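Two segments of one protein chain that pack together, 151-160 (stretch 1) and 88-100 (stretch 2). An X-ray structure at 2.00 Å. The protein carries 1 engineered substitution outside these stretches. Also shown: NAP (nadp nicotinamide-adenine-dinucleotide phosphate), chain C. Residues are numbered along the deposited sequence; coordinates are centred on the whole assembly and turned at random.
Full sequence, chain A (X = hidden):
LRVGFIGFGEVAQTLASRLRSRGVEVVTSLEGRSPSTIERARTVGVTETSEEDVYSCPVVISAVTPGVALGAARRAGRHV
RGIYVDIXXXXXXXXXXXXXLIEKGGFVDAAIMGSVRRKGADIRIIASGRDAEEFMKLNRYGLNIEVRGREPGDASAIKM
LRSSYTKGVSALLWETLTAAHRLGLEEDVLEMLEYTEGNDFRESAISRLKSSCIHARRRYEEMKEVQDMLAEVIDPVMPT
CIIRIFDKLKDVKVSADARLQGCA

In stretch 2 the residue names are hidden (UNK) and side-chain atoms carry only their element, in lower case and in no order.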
ATOM      1  N   GLU A 151     -26.299  -0.102  -8.057  1.00 17.33           N
ATOM      2  CA  GLU A 151     -27.213   1.001  -7.780  1.00 18.38           C
ATOM      3  C   GLU A 151     -26.527   2.329  -7.564  1.00 14.56           C
ATOM      4  O   GLU A 151     -25.311   2.381  -7.489  1.00 13.71           O
ATOM      5  CB  GLU A 151     -28.069   0.610  -6.556  1.00 22.90           C
ATOM      6  CG  GLU A 151     -27.279   0.076  -5.379  1.00 29.85           C
ATOM      7  CD  GLU A 151     -28.169  -0.392  -4.216  1.00 34.66           C
ATOM      8  OE1 GLU A 151     -29.030  -1.280  -4.401  1.00 36.84           O
ATOM      9  OE2 GLU A 151     -28.006   0.139  -3.106  1.00 40.49           O
ATOM     10  N   PRO A 152     -27.294   3.435  -7.557  1.00 15.56           N
ATOM     11  CA  PRO A 152     -26.700   4.765  -7.344  1.00 14.16           C
ATOM     12  C   PRO A 152     -25.898   4.740  -6.055  1.00 14.22           C
ATOM     13  O   PRO A 152     -26.351   4.172  -5.070  1.00 12.17           O
ATOM     14  CB  PRO A 152     -27.929   5.656  -7.205  1.00 13.92           C
ATOM     15  CG  PRO A 152     -28.882   5.000  -8.243  1.00 16.69           C
ATOM     16  CD  PRO A 152     -28.747   3.542  -7.826  1.00 14.98           C
ATOM     17  N   GLY A 153     -24.704   5.325  -6.073  1.00 13.88           N
ATOM     18  CA  GLY A 153     -23.878   5.313  -4.887  1.00 12.74           C
ATOM     19  C   GLY A 153     -22.695   4.344  -5.042  1.00 15.96           C
ATOM     20  O   GLY A 153     -21.618   4.612  -4.487  1.00 12.92           O
ATOM     21  N   ASP A 154     -22.859   3.259  -5.817  1.00 13.63           N
ATOM     22  CA  ASP A 154     -21.773   2.288  -5.984  1.00 14.44           C
ATOM     23  C   ASP A 154     -20.563   2.847  -6.703  1.00 14.95           C
ATOM     24  O   ASP A 154     -19.444   2.693  -6.208  1.00 15.26           O
ATOM     25  CB  ASP A 154     -22.232   0.989  -6.660  1.00 13.67           C
ATOM     26  CG  ASP A 154     -23.223   0.213  -5.816  1.00 17.74           C
ATOM     27  OD1 ASP A 154     -23.320   0.454  -4.594  1.00 15.57           O
ATOM     28  OD2 ASP A 154     -23.885  -0.675  -6.371  1.00 16.85           O
ATOM     29  N   ALA A 155     -20.778   3.550  -7.816  1.00 12.13           N
ATOM     30  CA  ALA A 155     -19.661   4.149  -8.564  1.00 11.89           C
ATOM     31  C   ALA A 155     -18.877   5.167  -7.715  1.00 11.80           C
ATOM     32  O   ALA A 155     -17.636   5.163  -7.703  1.00 11.42           O
ATOM     33  CB  ALA A 155     -20.190   4.798  -9.838  1.00 10.90           C
ATOM     34  N   SER A 156     -19.598   6.067  -7.041  1.00 10.45           N
ATOM     35  CA  SER A 156     -18.965   7.042  -6.163  1.00 11.21           C
ATOM     36  C   SER A 156     -18.225   6.326  -5.011  1.00 12.92           C
ATOM     37  O   SER A 156     -17.144   6.763  -4.606  1.00 12.21           O
ATOM     38  CB  SER A 156     -20.006   8.036  -5.623  1.00 11.64           C
ATOM     39  OG  SER A 156     -20.370   8.893  -6.721  1.00 15.51           O
ATOM     40  N   ALA A 157     -18.808   5.262  -4.467  1.00 11.05           N
ATOM     41  CA  ALA A 157     -18.146   4.514  -3.398  1.00 10.33           C
ATOM     42  C   ALA A 157     -16.852   3.902  -3.906  1.00 11.74           C
ATOM     43  O   ALA A 157     -15.896   3.854  -3.170  1.00 12.12           O
ATOM     44  CB  ALA A 157     -19.051   3.379  -2.841  1.00 12.93           C
ATOM     45  N   ILE A 158     -16.904   3.246  -5.062  1.00 13.60           N
ATOM     46  CA  ILE A 158     -15.713   2.652  -5.650  1.00 15.34           C
ATOM     47  C   ILE A 158     -14.604   3.700  -5.864  1.00 15.61           C
ATOM     48  O   ILE A 158     -13.406   3.450  -5.598  1.00 13.96           O
ATOM     49  CB  ILE A 158     -16.037   1.989  -7.011  1.00 14.64           C
ATOM     50  CG1 ILE A 158     -16.869   0.731  -6.794  1.00 15.73           C
ATOM     51  CG2 ILE A 158     -14.712   1.596  -7.745  1.00 15.89           C
ATOM     52  CD1 ILE A 158     -17.787   0.377  -8.015  1.00 15.04           C
ATOM     53  N   LYS A 159     -14.984   4.871  -6.365  1.00 14.42           N
ATOM     54  CA  LYS A 159     -14.004   5.926  -6.613  1.00 16.60           C
ATOM     55  C   LYS A 159     -13.326   6.394  -5.310  1.00 16.35           C
ATOM     56  O   LYS A 159     -12.089   6.530  -5.237  1.00 16.52           O
ATOM     57  CB  LYS A 159     -14.673   7.124  -7.284  1.00 18.20           C
ATOM     58  CG  LYS A 159     -13.712   8.304  -7.500  1.00 20.97           C
ATOM     59  CD  LYS A 159     -14.401   9.485  -8.107  1.00 24.89           C
ATOM     60  CE  LYS A 159     -13.500  10.705  -8.041  1.00 33.21           C
ATOM     61  NZ  LYS A 159     -13.277  11.045  -6.602  1.00 39.18           N
ATOM     62  N   MET A 160     -14.142   6.613  -4.291  1.00 12.94           N
ATOM     63  CA  MET A 160     -13.685   7.064  -2.974  1.00 14.26           C
ATOM     64  C   MET A 160     -12.818   5.977  -2.313  1.00 15.53           C
ATOM     65  O   MET A 160     -11.828   6.291  -1.656  1.00 17.24           O
ATOM     66  CB  MET A 160     -14.917   7.366  -2.103  1.00 15.02           C
ATOM     67  CG  MET A 160     -14.673   7.585  -0.634  1.00 25.04           C
ATOM     68  SD  MET A 160     -14.474   6.094   0.476  1.00 30.94           S
ATOM     69  CE  MET A 160     -16.150   5.664   0.938  1.00 11.04           C
ATOM     70  N   UNK A  88     -21.004  14.658 -10.093  1.00 13.14           N
ATOM     71  CA  UNK A  88     -20.400  15.521  -9.084  1.00 13.46           C
ATOM     72  C   UNK A  88     -19.632  14.766  -7.991  1.00 14.00           C
ATOM     73  O   UNK A  88     -19.953  13.625  -7.647  1.00 16.65           O
ATOM     74  o   UNK A  88     -21.653  18.142 -10.091  1.00 15.22           O
ATOM     75  n   UNK A  88     -23.477  16.915  -9.678  1.00 12.49           N
ATOM     76  c   UNK A  88     -22.207  17.245  -9.475  1.00 14.73           C
ATOM     77  c   UNK A  88     -21.450  16.423  -8.449  1.00 13.01           C
ATOM     78  N   UNK A  89     -18.635  15.424  -7.418  1.00 14.37           N
ATOM     79  CA  UNK A  89     -17.861  14.785  -6.357  1.00 16.25           C
ATOM     80  C   UNK A  89     -18.581  14.948  -5.038  1.00 16.15           C
ATOM     81  O   UNK A  89     -18.300  15.873  -4.287  1.00 14.65           O
ATOM     82  n   UNK A  89     -14.715  15.399  -4.534  1.00 30.41           N
ATOM     83  c   UNK A  89     -16.439  15.362  -6.256  1.00 22.34           C
ATOM     84  c   UNK A  89     -15.597  14.646  -5.204  1.00 28.19           C
ATOM     85  o   UNK A  89     -15.766  13.438  -4.966  1.00 26.45           O
ATOM     86  N   UNK A  90     -19.575  14.078  -4.802  1.00 15.63           N
ATOM     87  CA  UNK A  90     -20.348  14.063  -3.576  1.00 13.91           C
ATOM     88  C   UNK A  90     -20.286  12.661  -2.969  1.00 12.17           C
ATOM     89  O   UNK A  90     -19.978  11.689  -3.645  1.00 13.82           O
ATOM     90  c   UNK A  90     -21.835  14.491  -3.804  1.00 14.97           C
ATOM     91  c   UNK A  90     -22.451  13.738  -5.008  1.00 13.00           C
ATOM     92  c   UNK A  90     -23.982  13.994  -5.189  1.00 13.24           C
ATOM     93  c   UNK A  90     -21.891  16.005  -4.048  1.00 16.40           C
ATOM     94  N   UNK A  91     -20.594  12.560  -1.690  1.00 10.68           N
ATOM     95  CA  UNK A  91     -20.515  11.274  -1.005  1.00 12.72           C
ATOM     96  C   UNK A  91     -21.538  10.287  -1.532  1.00 13.50           C
ATOM     97  O   UNK A  91     -22.598  10.695  -2.071  1.00 14.22           O
ATOM     98  o   UNK A  91     -22.107  11.682   0.811  1.00 13.42           O
ATOM     99  c   UNK A  91     -20.721  11.471   0.495  1.00 13.35           C
ATOM    100  N   UNK A  92     -21.274   8.981  -1.337  1.00 11.80           N
ATOM    101  CA  UNK A  92     -22.229   7.980  -1.824  1.00 12.91           C
ATOM    102  C   UNK A  92     -23.629   8.194  -1.259  1.00 11.98           C
ATOM    103  O   UNK A  92     -24.599   8.011  -1.973  1.00 12.40           O
ATOM    104  c   UNK A  92     -19.975   8.354  -0.973  1.00 14.99           C
ATOM    105  c   UNK A  92     -21.622   6.667  -1.351  1.00 12.25           C
ATOM    106  c   UNK A  92     -20.118   6.914  -1.563  1.00 14.21           C
ATOM    107  N   UNK A  93     -23.736   8.606   0.003  1.00 12.11           N
ATOM    108  CA  UNK A  93     -25.077   8.829   0.582  1.00 14.31           C
ATOM    109  C   UNK A  93     -25.734  10.063  -0.060  1.00 12.98           C
ATOM    110  O   UNK A  93     -26.936  10.058  -0.296  1.00 12.08           O
ATOM    111  o   UNK A  93     -26.731   6.504   2.449  1.00 21.35           O
ATOM    112  c   UNK A  93     -27.263   7.618   2.443  1.00 19.10           C
ATOM    113  c   UNK A  93     -26.449   8.897   2.769  1.00 18.18           C
ATOM    114  c   UNK A  93     -25.056   8.953   2.106  1.00 13.61           C
ATOM    115  o   UNK A  93     -28.467   7.718   2.204  1.00 22.22           O
ATOM    116  N   UNK A  94     -24.946  11.092  -0.383  1.00  9.85           N
ATOM    117  CA  UNK A  94     -25.501  12.284  -1.051  1.00 11.13           C
ATOM    118  C   UNK A  94     -26.032  11.893  -2.443  1.00  9.67           C
ATOM    119  O   UNK A  94     -27.093  12.395  -2.892  1.00 11.41           O
ATOM    120  o   UNK A  94     -23.885  13.598   0.170  1.00 12.42           O
ATOM    121  c   UNK A  94     -24.437  13.420  -1.127  1.00  9.92           C
ATOM    122  c   UNK A  94     -25.081  14.773  -1.521  1.00  7.59           C
ATOM    123  N   UNK A  95     -25.318  10.980  -3.119  1.00  9.45           N
ATOM    124  CA  UNK A  95     -25.724  10.479  -4.431  1.00  8.72           C
ATOM    125  C   UNK A  95     -27.090   9.746  -4.304  1.00 11.77           C
ATOM    126  O   UNK A  95     -28.012   9.968  -5.107  1.00 14.55           O
ATOM    127  c   UNK A  95     -23.294  10.191  -5.218  1.00  9.09           C
ATOM    128  c   UNK A  95     -25.094   8.893  -6.341  1.00  9.25           C
ATOM    129  c   UNK A  95     -24.653   9.461  -4.995  1.00 11.64           C
ATOM    130  N   UNK A  96     -27.220   8.920  -3.275  1.00 12.38           N
ATOM    131  CA  UNK A  96     -28.453   8.158  -3.050  1.00 13.43           C
ATOM    132  C   UNK A  96     -29.626   9.133  -2.827  1.00 15.05           C
ATOM    133  O   UNK A  96     -30.731   8.894  -3.303  1.00 14.26           O
ATOM    134  n   UNK A  96     -23.855   3.662  -0.764  1.00 20.42           N
ATOM    135  n   UNK A  96     -24.800   5.326   0.480  1.00 18.51           N
ATOM    136  c   UNK A  96     -28.309   7.200  -1.857  1.00 14.84           C
ATOM    137  n   UNK A  96     -26.083   4.174  -1.043  1.00 19.05           N
ATOM    138  c   UNK A  96     -27.252   5.039  -0.898  1.00 15.66           C
ATOM    139  c   UNK A  96     -27.272   6.064  -2.065  1.00 16.80           C
ATOM    140  c   UNK A  96     -24.931   4.347  -0.398  1.00 18.11           C
ATOM    141  N   UNK A  97     -29.378  10.243  -2.127  1.00 14.40           N
ATOM    142  CA  UNK A  97     -30.414  11.251  -1.886  1.00 13.98           C
ATOM    143  C   UNK A  97     -30.724  11.997  -3.171  1.00 13.53           C
ATOM    144  O   UNK A  97     -31.888  12.310  -3.455  1.00 12.57           O
ATOM    145  c   UNK A  97     -29.980  12.203  -0.756  1.00 15.03           C
ATOM    146  c   UNK A  97     -29.896  11.466   0.579  1.00 17.55           C
ATOM    147  c   UNK A  97     -31.129   9.042   0.618  1.00 15.70           C
ATOM    148  s   UNK A  97     -31.474  10.590   1.051  1.00 26.21           S
ATOM    149  N   UNK A  98     -29.697  12.310  -3.960  1.00 10.57           N
ATOM    150  CA  UNK A  98     -29.932  12.975  -5.238  1.00 10.92           C
ATOM    151  C   UNK A  98     -30.784  12.054  -6.119  1.00 13.92           C
ATOM    152  O   UNK A  98     -31.677  12.517  -6.832  1.00 15.00           O
ATOM    153  c   UNK A  98     -28.620  13.314  -5.934  1.00 10.66           C
ATOM    154  N   UNK A  99     -30.523  10.754  -6.052  1.00 11.65           N
ATOM    155  CA  UNK A  99     -31.325   9.769  -6.781  1.00 15.08           C
ATOM    156  C   UNK A  99     -32.816   9.857  -6.384  1.00 16.58           C
ATOM    157  O   UNK A  99     -33.696   9.799  -7.246  1.00 15.64           O
ATOM    158  c   UNK A  99     -30.863   8.351  -6.459  1.00 12.73           C
ATOM    159  o   UNK A  99     -31.472   7.462  -7.382  1.00 19.22           O
ATOM    160  N   UNK A 100     -33.095   9.979  -5.093  1.00 18.85           N
ATOM    161  CA  UNK A 100     -34.488  10.059  -4.647  1.00 18.73           C
ATOM    162  C   UNK A 100     -35.218  11.297  -5.165  1.00 17.06           C
ATOM    163  O   UNK A 100     -36.450  11.310  -5.230  1.00 17.07           O
ATOM    164  o   UNK A 100     -34.051  11.122  -2.518  1.00 17.41           O
ATOM    165  c   UNK A 100     -34.579   9.956  -3.130  1.00 19.31           C
TER
HETATM  166  PA  NAP C1350     -16.282  24.084 -12.833  1.00 29.01           P
HETATM  167  O1A NAP C1350     -16.365  24.172 -11.387  1.00 30.67           O
HETATM  168  O2A NAP C1350     -15.272  23.681 -13.789  1.00 26.74           O
HETATM  169  O5B NAP C1350     -17.803  23.917 -13.503  1.00 26.77           O
HETATM  170  C5B NAP C1350     -19.168  23.807 -12.786  1.00 26.59           C
HETATM  171  C4B NAP C1350     -19.880  24.799 -13.580  1.00 31.01           C
HETATM  172  O4B NAP C1350     -21.313  24.572 -12.862  1.00 29.38           O
HETATM  173  C3B NAP C1350     -20.083  25.995 -13.333  1.00 33.10           C
HETATM  174  O3B NAP C1350     -19.702  26.115 -14.639  1.00 32.72           O
HETATM  175  C2B NAP C1350     -21.131  26.979 -12.990  1.00 29.18           C
HETATM  176  O2B NAP C1350     -21.644  27.979 -13.559  1.00 29.84           O
HETATM  177  C1B NAP C1350     -21.993  25.880 -12.820  1.00 29.40           C
HETATM  178  N9A NAP C1350     -22.853  26.031 -11.629  1.00 29.95           N
HETATM  179  C8A NAP C1350     -22.707  26.391 -10.285  1.00 29.59           C
HETATM  180  N7A NAP C1350     -23.865  26.429  -9.664  1.00 33.26           N
HETATM  181  C5A NAP C1350     -24.812  26.081 -10.608  1.00 31.73           C
HETATM  182  C6A NAP C1350     -26.238  25.944 -10.562  1.00 34.19           C
HETATM  183  N6A NAP C1350     -26.935  26.169  -9.446  1.00 36.47           N
HETATM  184  N1A NAP C1350     -26.896  25.569 -11.725  1.00 35.71           N
HETATM  185  C2A NAP C1350     -26.202  25.342 -12.877  1.00 33.62           C
HETATM  186  N3A NAP C1350     -24.864  25.458 -12.995  1.00 32.93           N
HETATM  187  C4A NAP C1350     -24.221  25.827 -11.808  1.00 32.04           C
HETATM  188  O3  NAP C1350     -16.314  22.494 -12.328  1.00 25.12           O
HETATM  189  PN  NAP C1350     -15.831  21.016 -13.013  1.00 24.55           P
HETATM  190  O1N NAP C1350     -14.344  20.881 -12.855  1.00 22.76           O
HETATM  191  O2N NAP C1350     -16.399  21.081 -14.364  1.00 21.10           O
HETATM  192  O5D NAP C1350     -16.523  19.784 -12.299  1.00 25.47           O
HETATM  193  C5D NAP C1350     -17.963  19.609 -12.311  1.00 25.55           C
HETATM  194  C4D NAP C1350     -18.313  18.493 -11.343  1.00 21.70           C
HETATM  195  O4D NAP C1350     -17.643  17.215 -11.561  1.00 23.77           O
HETATM  196  C3D NAP C1350     -18.016  18.817  -9.857  1.00 24.37           C
HETATM  197  O3D NAP C1350     -19.024  18.358  -8.901  1.00 22.99           O
HETATM  198  C2D NAP C1350     -16.695  18.187  -9.568  1.00 22.70           C
HETATM  199  O2D NAP C1350     -16.499  17.894  -8.215  1.00 21.42           O
HETATM  200  C1D NAP C1350     -16.729  16.949 -10.492  1.00 23.93           C
HETATM  201  N1N NAP C1350     -15.403  16.464 -10.905  1.00 26.91           N
HETATM  202  C2N NAP C1350     -14.537  17.299 -11.623  1.00 31.01           C
HETATM  203  C3N NAP C1350     -13.273  16.724 -11.988  1.00 31.01           C
HETATM  204  C7N NAP C1350     -12.281  17.476 -12.739  1.00 35.19           C
HETATM  205  O7N NAP C1350     -11.193  16.959 -13.055  1.00 41.16           O
HETATM  206  N7N NAP C1350     -12.500  18.759 -13.127  1.00 32.67           N
HETATM  207  C4N NAP C1350     -12.984  15.392 -11.618  1.00 30.86           C
HETATM  208  C5N NAP C1350     -13.837  14.606 -10.921  1.00 30.93           C
HETATM  209  C6N NAP C1350     -15.048  15.141 -10.567  1.00 29.24           C
HETATM  210  P2B NAP C1350     -20.931  29.408 -13.095  1.00 30.68           P
HETATM  211  O1X NAP C1350     -19.555  29.508 -13.690  1.00 31.35           O
HETATM  212  O2X NAP C1350     -21.877  30.330 -13.663  1.00 26.78           O
HETATM  213  O3X NAP C1350     -20.827  29.355 -11.651  1.00 33.56           O
HETATM  214  O   HOH W   1     -19.146  11.118  -8.734  1.00 22.60           O
HETATM  215  O   HOH W   2     -24.907   2.055  -3.144  1.00 30.59           O

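Position 88 carries two carbons, the second bearing one oxygen and one nitrogen, and none of them touches stretch 1: a short amide, Asn88. Its CA-to-CB bond points away from stretch 1; its OD1 accepts from NAP O3D at 2.9 Å. Its backbone serves the contact indirectly, through water 1, which lies 2.8 Å from Asn88 O and 3.2 Å from Ser156 OG and so bridges the stretches.

Position 89 repeats the pattern, two carbons ending in one oxygen and one nitrogen, with the oxygen near the Lys159 amine, so it is Asn89. Its backbone N makes weak hydrogen bonds to the NAP ribose, while its OD1 lies 3.8 Å from Lys159 NZ, a proximity and no more.

At 90 there are four carbons forked at the first, with one arm two carbons long, and none reaches stretch 1: Ile90. The CA-to-CB bond points away, and the backbone Ile90 O lies 4.2 Å from Ser156 CB.

Position 91 has one carbon and one oxygen, touching nothing on stretch 1. This is Ser91, the N-cap: Ser91 OG accepts from the backbone N of position 94 at 3.1 Å and so serves a free amide of the first helical turn.

At 92 three carbons close a ring onto the backbone nitrogen, and one of them lies against Ala157; this is Pro92. In the first turn of a helix the missing amide proton costs nothing, and the rigid ring becomes a packing surface: Pro92 CG sits 3.6 Å from Ala157 N and 3.9 Å from Ala157 CB.

Position 93 shows three carbons, the third carrying two oxygens, and its CA-to-CB bond points away from stretch 1: Glu93.

Position 94 has one carbon bearing an oxygen and a carbon, out of reach of stretch 1. The beta-branched hydroxyl identifies Thr94.

Position 95 has three carbons, forked at the first into equal arms, one against Gly153 and the other against Ser156: Val95. Its CA-to-CB bond points toward stretch 1, with Val95 CG1 3.6 Å from Gly153 N and Val95 CG2 3.5 Å from Ser156 OG.

At 96 three carbons lead to a nitrogen and then a carbon with two more nitrogens, the chain passing the Pro152 carbonyl: Arg96. Arg96 CG lies 3.7 Å from Pro152 O; Arg96 NH1 forms a salt bridge with Glu93 OE2 (3.0 Å).

Position 97, an unbranched chain of two carbons, sulfur and carbon, out of reach, is Met97. Position 98, a single carbon also out of reach, is Ala98.

Position 99 has one carbon and one oxygen, the oxygen lying against the Pro152 ring. It is Ser99, with OG 3.7 Å from Pro152 CG. Position 100 has the same composition but lies out of reach: Ser100, whose OG donates to Met97 O at 2.6 Å.

No direct hydrogen bond joins the stretches. The nearly antiparallel helices, 166° apart and 8.8 Å at closest approach, meet near their starts, with Gly153 and Pro92 CA atoms 4.4 Å apart. Glycine permits this: an ideal CB there would come 3.1 Å from Arg96 NE, and the backbone angles themselves call for glycine. Water 2 completes the seam, accepting from Arg96 NH2 (3.1 Å) and lying within donating distance of Asp154 OD1 (2.7 Å). The rule is close packing of Pro92 and Val95 against backbone and small side chains at a glycine, with waters joining the polar groups.

Stretch 2 88-100: NNISPETVRMASS
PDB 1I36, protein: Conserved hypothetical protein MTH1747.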